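Side-chain contacts in B-agarase (Agarivorans gilvus, PDB 5Z6P), which probably hydrolyses beta-linked galactose-containing chains of agarose, as a glycoside hydrolase family 50 beta-agarase: residues P38-S43 with E49-S54; N55-L60 with E66-S71. All blocks are in the same frame, centred on the assembly; numbering follows the deposited sequence.

Interaction 1 (P38-S43 with E49-S54); sequences PLFDFS and EEFSFS
F40 and F51 meet edge to face: the rim of the F51 ring points at the face of F40, with centroids 4.9 Å apart and planes 64° from each other. Traced outward, F40 makes no contact with 49-54 at CB. The ring carbon CG of F40 is the first to come near, 4.1 Å from F51 CE1. On one flank CD2 and CE2 lie against both CE1 and CZ of F51, the closest pair being F40 CE2 and F51 CE1 at 3.5 Å. On the other flank, CD1 approaches E50 OE1 only loosely (4.1 Å), while CE1 of F40 lies obliquely against the carboxylate, 3.7 Å from E50 CD, the two planes 60° apart. CZ of F40 also meets F51 CE1, at the longer distance of 3.8 Å. L39 CB covers the face turned from F51. In E50 a bend at chi2 (94°) brings the carboxylate beside the ring, with OE2 at its edge, near the ring plane. F42 completes the aromatic cluster, its edge directed at the face of F51 in an offset edge-to-face pair, with F42 CZ 3.9 Å from F51 CZ. The loop after strand 36-38 is thereby packed by aromatic contacts beside strand 51-54, where F40 and F51 also touch I81 of strand 76-81, while F42 and F51 reach L65 of strand 64-69.

Interaction 2 (N55-L60 with E66-S71); sequences NVEANL and EIKALS
N59 O accepts the shortest bond of the pair, from E66 N at 2.8 Å, and the return bond from N59 N to E66 O closes the ring of a hydrogen-bonded antiparallel pair. E57 and K68 repeat this two-bond pattern, K68 N reaching E57 O at 2.9 Å with an N-H...O angle of 168°. Past the strand ends, L70 N donates to N55 O, on which L70 CB and CG also pack (3.5 Å each), and L70 centres an inverse gamma turn.

The side chains sort by face. V56, A58, I67 and A69 share one: V56 CG1, set opposite the backbone N (chi1 175°), lies 3.7 Å from I67 CB. On the other, E57 and K68 run side by side in the same direction; the charged atoms, E57 OE1 and K68 NZ, are 4.9 Å apart, too far for a salt bridge, though a weak attraction is possible. L70 crosses E57 at about a right angle, its CD2 4.1 Å from E57 OE2. E66 extends its carboxylate to a salt bridge with R61.

Alternating pair types and an axis angle of 168° show antiparallel pairing; because strands 56-61 and 64-69 are consecutive and joined by a short turn, they form a beta hairpin of the agarase CBM-like domain.

In the fold
Interactions 1 and 2 follow one another along the chain, with N55 alone between strand 51-54 and strand 56-61, and their centres are 14 Å apart. They differ in kind: aromatic packing of a loop in interaction 1, backbone pairing of two strands in interaction 2. Side chains connect them. F53 CZ lies 3.4 Å from A58 CB, and F53 CE2 is 3.9 Å from I67 CG2, so F53 bears on both strands of the hairpin. F42 CG approaches L60 CD1 at 3.8 Å, linking the loop to the first hairpin strand. Both contacts are peripheral: the centre of interaction 1 is about 34 Å, and that of interaction 2 about 29 Å, from the centre of the chain.

Interaction 1 (P38-S43 with E49-S54)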
ATOM      1  N   PRO A  38     -10.074 -33.366  12.301  1.00 40.26           N
ATOM      2  CA  PRO A  38     -10.532 -33.188  10.914  1.00 36.39           C
ATOM      3  C   PRO A  38     -11.897 -32.512  10.805  1.00 33.26           C
ATOM      4  O   PRO A  38     -12.808 -32.839  11.552  1.00 36.20           O
ATOM      5  CB  PRO A  38     -10.604 -34.621  10.392  1.00 35.33           C
ATOM      6  CG  PRO A  38      -9.651 -35.374  11.243  1.00 42.46           C
ATOM      7  CD  PRO A  38      -9.737 -34.767  12.597  1.00 40.40           C
ATOM      8  N   LEU A  39     -12.034 -31.574   9.879  1.00 29.88           N
ATOM      9  CA  LEU A  39     -13.319 -30.934   9.668  1.00 30.02           C
ATOM     10  C   LEU A  39     -14.169 -31.670   8.637  1.00 32.09           C
ATOM     11  O   LEU A  39     -15.391 -31.612   8.687  1.00 37.18           O
ATOM     12  CB  LEU A  39     -13.124 -29.485   9.243  1.00 30.89           C
ATOM     13  CG  LEU A  39     -12.695 -28.555  10.376  1.00 33.38           C
ATOM     14  CD1 LEU A  39     -12.273 -27.218   9.825  1.00 28.88           C
ATOM     15  CD2 LEU A  39     -13.816 -28.390  11.384  1.00 31.23           C
ATOM     16  N   PHE A  40     -13.526 -32.364   7.706  1.00 31.56           N
ATOM     17  CA  PHE A  40     -14.249 -32.999   6.612  1.00 35.35           C
ATOM     18  C   PHE A  40     -13.775 -34.414   6.355  1.00 38.51           C
ATOM     19  O   PHE A  40     -12.869 -34.911   7.017  1.00 40.00           O
ATOM     20  CB  PHE A  40     -14.108 -32.180   5.326  1.00 31.52           C
ATOM     21  CG  PHE A  40     -14.525 -30.756   5.478  1.00 29.20           C
ATOM     22  CD1 PHE A  40     -15.803 -30.444   5.903  1.00 31.20           C
ATOM     23  CD2 PHE A  40     -13.649 -29.731   5.194  1.00 27.30           C
ATOM     24  CE1 PHE A  40     -16.196 -29.138   6.055  1.00 29.34           C
ATOM     25  CE2 PHE A  40     -14.034 -28.420   5.348  1.00 30.92           C
ATOM     26  CZ  PHE A  40     -15.313 -28.122   5.781  1.00 28.93           C
ATOM     27  N   ASP A  41     -14.406 -35.060   5.385  1.00 43.20           N
ATOM     28  CA  ASP A  41     -13.970 -36.368   4.925  1.00 45.35           C
ATOM     29  C   ASP A  41     -13.812 -36.336   3.418  1.00 40.48           C
ATOM     30  O   ASP A  41     -14.798 -36.307   2.690  1.00 43.23           O
ATOM     31  CB  ASP A  41     -14.963 -37.452   5.336  1.00 50.29           C
ATOM     32  CG  ASP A  41     -14.492 -38.841   4.966  1.00 51.52           C
ATOM     33  OD1 ASP A  41     -13.300 -38.993   4.626  1.00 50.56           O
ATOM     34  OD2 ASP A  41     -15.308 -39.782   5.038  1.00 55.32           O
ATOM     35  N   PHE A  42     -12.568 -36.327   2.954  1.00 38.29           N
ATOM     36  CA  PHE A  42     -12.301 -36.271   1.528  1.00 35.05           C
ATOM     37  C   PHE A  42     -12.148 -37.683   0.956  1.00 39.63           C
ATOM     38  O   PHE A  42     -11.713 -37.857  -0.178  1.00 33.24           O
ATOM     39  CB  PHE A  42     -11.050 -35.437   1.235  1.00 33.78           C
ATOM     40  CG  PHE A  42     -11.280 -33.945   1.238  1.00 27.67           C
ATOM     41  CD1 PHE A  42     -12.466 -33.404   1.687  1.00 27.16           C
ATOM     42  CD2 PHE A  42     -10.299 -33.089   0.769  1.00 23.88           C
ATOM     43  CE1 PHE A  42     -12.667 -32.045   1.679  1.00 26.26           C
ATOM     44  CE2 PHE A  42     -10.491 -31.729   0.757  1.00 23.01           C
ATOM     45  CZ  PHE A  42     -11.678 -31.203   1.209  1.00 26.29           C
ATOM     46  N   SER A  43     -12.514 -38.686   1.750  1.00 46.49           N
ATOM     47  CA  SER A  43     -12.466 -40.079   1.309  1.00 45.91           C
ATOM     48  C   SER A  43     -13.589 -40.392   0.344  1.00 45.17           C
ATOM     49  O   SER A  43     -13.496 -41.333  -0.434  1.00 46.94           O
ATOM     50  CB  SER A  43     -12.556 -41.044   2.494  1.00 46.34           C
ATOM     51  OG  SER A  43     -11.455 -40.901   3.367  1.00 50.72           O
ATOM     52  N   GLU A  49     -21.134 -30.963   1.562  1.00 31.23           N
ATOM     53  CA  GLU A  49     -22.085 -29.933   1.177  1.00 30.70           C
ATOM     54  C   GLU A  49     -21.585 -28.510   1.497  1.00 31.33           C
ATOM     55  O   GLU A  49     -22.035 -27.535   0.887  1.00 28.01           O
ATOM     56  CB  GLU A  49     -23.435 -30.202   1.855  1.00 29.47           C
ATOM     57  CG  GLU A  49     -24.664 -29.985   0.950  1.00 36.53           C
ATOM     58  CD  GLU A  49     -24.821 -31.034  -0.170  1.00 32.15           C
ATOM     59  OE1 GLU A  49     -25.236 -32.172   0.104  1.00 38.55           O
ATOM     60  OE2 GLU A  49     -24.523 -30.719  -1.330  1.00 32.68           O
ATOM     61  N   GLU A  50     -20.625 -28.392   2.415  1.00 27.76           N
ATOM     62  CA  GLU A  50     -20.145 -27.078   2.831  1.00 26.20           C
ATOM     63  C   GLU A  50     -19.425 -26.315   1.726  1.00 24.02           C
ATOM     64  O   GLU A  50     -19.270 -25.106   1.821  1.00 32.60           O
ATOM     65  CB  GLU A  50     -19.210 -27.193   4.043  1.00 29.46           C
ATOM     66  CG  GLU A  50     -19.881 -27.565   5.356  1.00 28.34           C
ATOM     67  CD  GLU A  50     -19.859 -29.058   5.619  1.00 34.91           C
ATOM     68  OE1 GLU A  50     -19.623 -29.838   4.668  1.00 33.99           O
ATOM     69  OE2 GLU A  50     -20.081 -29.451   6.780  1.00 34.50           O
ATOM     70  N   PHE A  51     -18.986 -27.001   0.680  1.00 24.27           N
ATOM     71  CA  PHE A  51     -18.135 -26.369  -0.332  1.00 23.44           C
ATOM     72  C   PHE A  51     -18.857 -25.808  -1.551  1.00 21.63           C
ATOM     73  O   PHE A  51     -19.623 -26.504  -2.189  1.00 28.92           O
ATOM     74  CB  PHE A  51     -17.089 -27.362  -0.825  1.00 23.33           C
ATOM     75  CG  PHE A  51     -15.961 -27.585   0.136  1.00 28.29           C
ATOM     76  CD1 PHE A  51     -16.078 -28.501   1.158  1.00 22.19           C
ATOM     77  CD2 PHE A  51     -14.776 -26.890  -0.003  1.00 24.62           C
ATOM     78  CE1 PHE A  51     -15.047 -28.700   2.027  1.00 28.17           C
ATOM     79  CE2 PHE A  51     -13.745 -27.094   0.870  1.00 25.26           C
ATOM     80  CZ  PHE A  51     -13.876 -27.997   1.882  1.00 23.64           C
ATOM     81  N   SER A  52     -18.584 -24.551  -1.876  1.00 20.69           N
ATOM     82  CA  SER A  52     -18.992 -23.979  -3.152  1.00 22.65           C
ATOM     83  C   SER A  52     -17.866 -23.132  -3.731  1.00 23.86           C
ATOM     84  O   SER A  52     -16.885 -22.836  -3.050  1.00 24.27           O
ATOM     85  CB  SER A  52     -20.270 -23.148  -3.012  1.00 21.81           C
ATOM     86  OG  SER A  52     -20.193 -22.238  -1.937  1.00 24.53           O
ATOM     87  N   PHE A  53     -18.022 -22.739  -4.989  1.00 20.37           N
ATOM     88  CA  PHE A  53     -16.936 -22.143  -5.751  1.00 22.23           C
ATOM     89  C   PHE A  53     -17.430 -21.018  -6.637  1.00 21.85           C
ATOM     90  O   PHE A  53     -18.583 -21.001  -7.036  1.00 21.07           O
ATOM     91  CB  PHE A  53     -16.238 -23.209  -6.605  1.00 19.91           C
ATOM     92  CG  PHE A  53     -15.700 -24.368  -5.799  1.00 20.65           C
ATOM     93  CD1 PHE A  53     -16.503 -25.450  -5.483  1.00 15.96           C
ATOM     94  CD2 PHE A  53     -14.400 -24.357  -5.339  1.00 17.06           C
ATOM     95  CE1 PHE A  53     -16.009 -26.491  -4.731  1.00 21.91           C
ATOM     96  CE2 PHE A  53     -13.900 -25.403  -4.596  1.00 17.46           C
ATOM     97  CZ  PHE A  53     -14.705 -26.466  -4.285  1.00 19.63           C
ATOM     98  N   SER A  54     -16.542 -20.076  -6.914  1.00 21.86           N
ATOM     99  CA  SER A  54     -16.792 -19.017  -7.872  1.00 21.00           C
ATOM    100  C   SER A  54     -15.525 -18.723  -8.672  1.00 23.41           C
ATOM    101  O   SER A  54     -14.513 -18.280  -8.113  1.00 22.51           O
ATOM    102  CB  SER A  54     -17.274 -17.756  -7.171  1.00 22.17           C
ATOM    103  OG  SER A  54     -17.148 -16.642  -8.028  1.00 25.35           O
TER

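Interaction 2 (N55-L60 with E66-S71)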
ATOM      1  N   ASN A  55     -15.604 -18.962  -9.980  1.00 21.38           N
ATOM      2  CA  ASN A  55     -14.476 -18.812 -10.905  1.00 21.82           C
ATOM      3  C   ASN A  55     -13.327 -19.733 -10.489  1.00 21.29           C
ATOM      4  O   ASN A  55     -12.154 -19.431 -10.684  1.00 20.16           O
ATOM      5  CB  ASN A  55     -14.018 -17.357 -10.990  1.00 21.08           C
ATOM      6  CG  ASN A  55     -15.135 -16.423 -11.419  1.00 26.46           C
ATOM      7  OD1 ASN A  55     -16.050 -16.824 -12.135  1.00 24.78           O
ATOM      8  ND2 ASN A  55     -15.070 -15.177 -10.972  1.00 23.63           N
ATOM      9  N   VAL A  56     -13.716 -20.870  -9.927  1.00 23.26           N
ATOM     10  CA  VAL A  56     -12.817 -21.945  -9.551  1.00 22.85           C
ATOM     11  C   VAL A  56     -13.365 -23.269 -10.048  1.00 24.88           C
ATOM     12  O   VAL A  56     -14.487 -23.641  -9.698  1.00 24.16           O
ATOM     13  CB  VAL A  56     -12.634 -22.042  -8.020  1.00 17.83           C
ATOM     14  CG1 VAL A  56     -11.790 -23.254  -7.673  1.00 18.13           C
ATOM     15  CG2 VAL A  56     -12.007 -20.780  -7.486  1.00 17.88           C
ATOM     16  N   GLU A  57     -12.569 -23.974 -10.850  1.00 23.77           N
ATOM     17  CA  GLU A  57     -12.863 -25.353 -11.242  1.00 23.26           C
ATOM     18  C   GLU A  57     -12.358 -26.349 -10.200  1.00 22.05           C
ATOM     19  O   GLU A  57     -11.178 -26.371  -9.873  1.00 24.68           O
ATOM     20  CB  GLU A  57     -12.238 -25.655 -12.597  1.00 18.66           C
ATOM     21  CG  GLU A  57     -12.758 -24.777 -13.693  1.00 21.61           C
ATOM     22  CD  GLU A  57     -12.104 -25.055 -15.034  1.00 26.39           C
ATOM     23  OE1 GLU A  57     -11.187 -25.897 -15.096  1.00 27.51           O
ATOM     24  OE2 GLU A  57     -12.516 -24.419 -16.025  1.00 34.07           O
ATOM     25  N   ALA A  58     -13.254 -27.187  -9.700  1.00 22.40           N
ATOM     26  CA  ALA A  58     -12.948 -28.073  -8.579  1.00 20.51           C
ATOM     27  C   ALA A  58     -13.215 -29.539  -8.888  1.00 22.45           C
ATOM     28  O   ALA A  58     -14.257 -29.895  -9.427  1.00 23.42           O
ATOM     29  CB  ALA A  58     -13.751 -27.659  -7.358  1.00 20.94           C
ATOM     30  N   ASN A  59     -12.268 -30.385  -8.528  1.00 21.97           N
ATOM     31  CA  ASN A  59     -12.453 -31.815  -8.609  1.00 20.89           C
ATOM     32  C   ASN A  59     -11.892 -32.478  -7.360  1.00 26.95           C
ATOM     33  O   ASN A  59     -10.752 -32.231  -6.984  1.00 26.28           O
ATOM     34  CB  ASN A  59     -11.786 -32.360  -9.876  1.00 29.48           C
ATOM     35  CG  ASN A  59     -12.171 -33.801 -10.175  1.00 36.81           C
ATOM     36  OD1 ASN A  59     -13.127 -34.337  -9.614  1.00 41.57           O
ATOM     37  ND2 ASN A  59     -11.432 -34.430 -11.077  1.00 42.36           N
ATOM     38  N   LEU A  60     -12.703 -33.294  -6.700  1.00 26.24           N
ATOM     39  CA  LEU A  60     -12.234 -34.047  -5.559  1.00 25.11           C
ATOM     40  C   LEU A  60     -11.751 -35.426  -6.009  1.00 29.21           C
ATOM     41  O   LEU A  60     -12.500 -36.187  -6.606  1.00 30.75           O
ATOM     42  CB  LEU A  60     -13.328 -34.178  -4.504  1.00 32.93           C
ATOM     43  CG  LEU A  60     -12.906 -35.007  -3.290  1.00 32.26           C
ATOM     44  CD1 LEU A  60     -11.839 -34.292  -2.484  1.00 29.40           C
ATOM     45  CD2 LEU A  60     -14.099 -35.360  -2.426  1.00 36.70           C
ATOM     46  N   GLU A  66      -8.692 -30.696  -5.838  1.00 20.91           N
ATOM     47  CA  GLU A  66      -7.954 -30.051  -6.920  1.00 21.99           C
ATOM     48  C   GLU A  66      -8.693 -28.810  -7.362  1.00 23.36           C
ATOM     49  O   GLU A  66      -9.843 -28.904  -7.795  1.00 26.61           O
ATOM     50  CB  GLU A  66      -7.771 -31.004  -8.119  1.00 20.49           C
ATOM     51  CG  GLU A  66      -7.203 -32.358  -7.765  1.00 21.71           C
ATOM     52  CD  GLU A  66      -6.928 -33.245  -8.983  1.00 24.73           C
ATOM     53  OE1 GLU A  66      -7.104 -32.795 -10.134  1.00 24.77           O
ATOM     54  OE2 GLU A  66      -6.523 -34.400  -8.775  1.00 25.74           O
ATOM     55  N   ILE A  67      -8.058 -27.649  -7.260  1.00 19.39           N
ATOM     56  CA  ILE A  67      -8.709 -26.424  -7.703  1.00 22.31           C
ATOM     57  C   ILE A  67      -7.868 -25.700  -8.736  1.00 22.39           C
ATOM     58  O   ILE A  67      -6.652 -25.582  -8.595  1.00 25.94           O
ATOM     59  CB  ILE A  67      -9.018 -25.444  -6.529  1.00 21.81           C
ATOM     60  CG1 ILE A  67      -7.773 -25.164  -5.694  1.00 22.10           C
ATOM     61  CG2 ILE A  67     -10.135 -25.974  -5.639  1.00 21.15           C
ATOM     62  CD1 ILE A  67      -7.946 -24.006  -4.738  1.00 21.18           C
ATOM     63  N   LYS A  68      -8.533 -25.265  -9.802  1.00 20.63           N
ATOM     64  CA  LYS A  68      -7.958 -24.351 -10.766  1.00 19.07           C
ATOM     65  C   LYS A  68      -8.668 -23.007 -10.642  1.00 21.35           C
ATOM     66  O   LYS A  68      -9.834 -22.881 -11.000  1.00 20.29           O
ATOM     67  CB  LYS A  68      -8.080 -24.887 -12.194  1.00 19.20           C
ATOM     68  CG  LYS A  68      -7.493 -23.951 -13.227  1.00 20.61           C
ATOM     69  CD  LYS A  68      -7.630 -24.469 -14.664  1.00 23.86           C
ATOM     70  CE  LYS A  68      -7.141 -23.409 -15.657  1.00 20.95           C
ATOM     71  NZ  LYS A  68      -7.152 -23.882 -17.066  1.00 24.62           N
ATOM     72  N   ALA A  69      -7.969 -22.014 -10.110  1.00 20.63           N
ATOM     73  CA  ALA A  69      -8.536 -20.686  -9.994  1.00 20.69           C
ATOM     74  C   ALA A  69      -8.355 -19.959 -11.312  1.00 22.87           C
ATOM     75  O   ALA A  69      -7.246 -19.864 -11.825  1.00 19.99           O
ATOM     76  CB  ALA A  69      -7.887 -19.908  -8.838  1.00 16.76           C
ATOM     77  N   LEU A  70      -9.456 -19.461 -11.863  1.00 20.93           N
ATOM     78  CA  LEU A  70      -9.427 -18.780 -13.144  1.00 19.73           C
ATOM     79  C   LEU A  70      -9.194 -17.291 -12.942  1.00 21.48           C
ATOM     80  O   LEU A  70     -10.002 -16.459 -13.352  1.00 19.30           O
ATOM     81  CB  LEU A  70     -10.734 -19.010 -13.901  1.00 22.57           C
ATOM     82  CG  LEU A  70     -11.323 -20.419 -13.936  1.00 22.89           C
ATOM     83  CD1 LEU A  70     -12.533 -20.456 -14.878  1.00 24.59           C
ATOM     84  CD2 LEU A  70     -10.279 -21.464 -14.337  1.00 20.98           C
ATOM     85  N   SER A  71      -8.072 -16.962 -12.318  1.00 20.48           N
ATOM     86  CA  SER A  71      -7.823 -15.609 -11.854  1.00 17.99           C
ATOM     87  C   SER A  71      -7.194 -14.741 -12.928  1.00 20.08           C
ATOM     88  O   SER A  71      -7.240 -13.526 -12.834  1.00 21.99           O
ATOM     89  CB  SER A  71      -6.939 -15.637 -10.601  1.00 18.70           C
ATOM     90  OG  SER A  71      -5.880 -16.580 -10.747  1.00 19.53           O
TER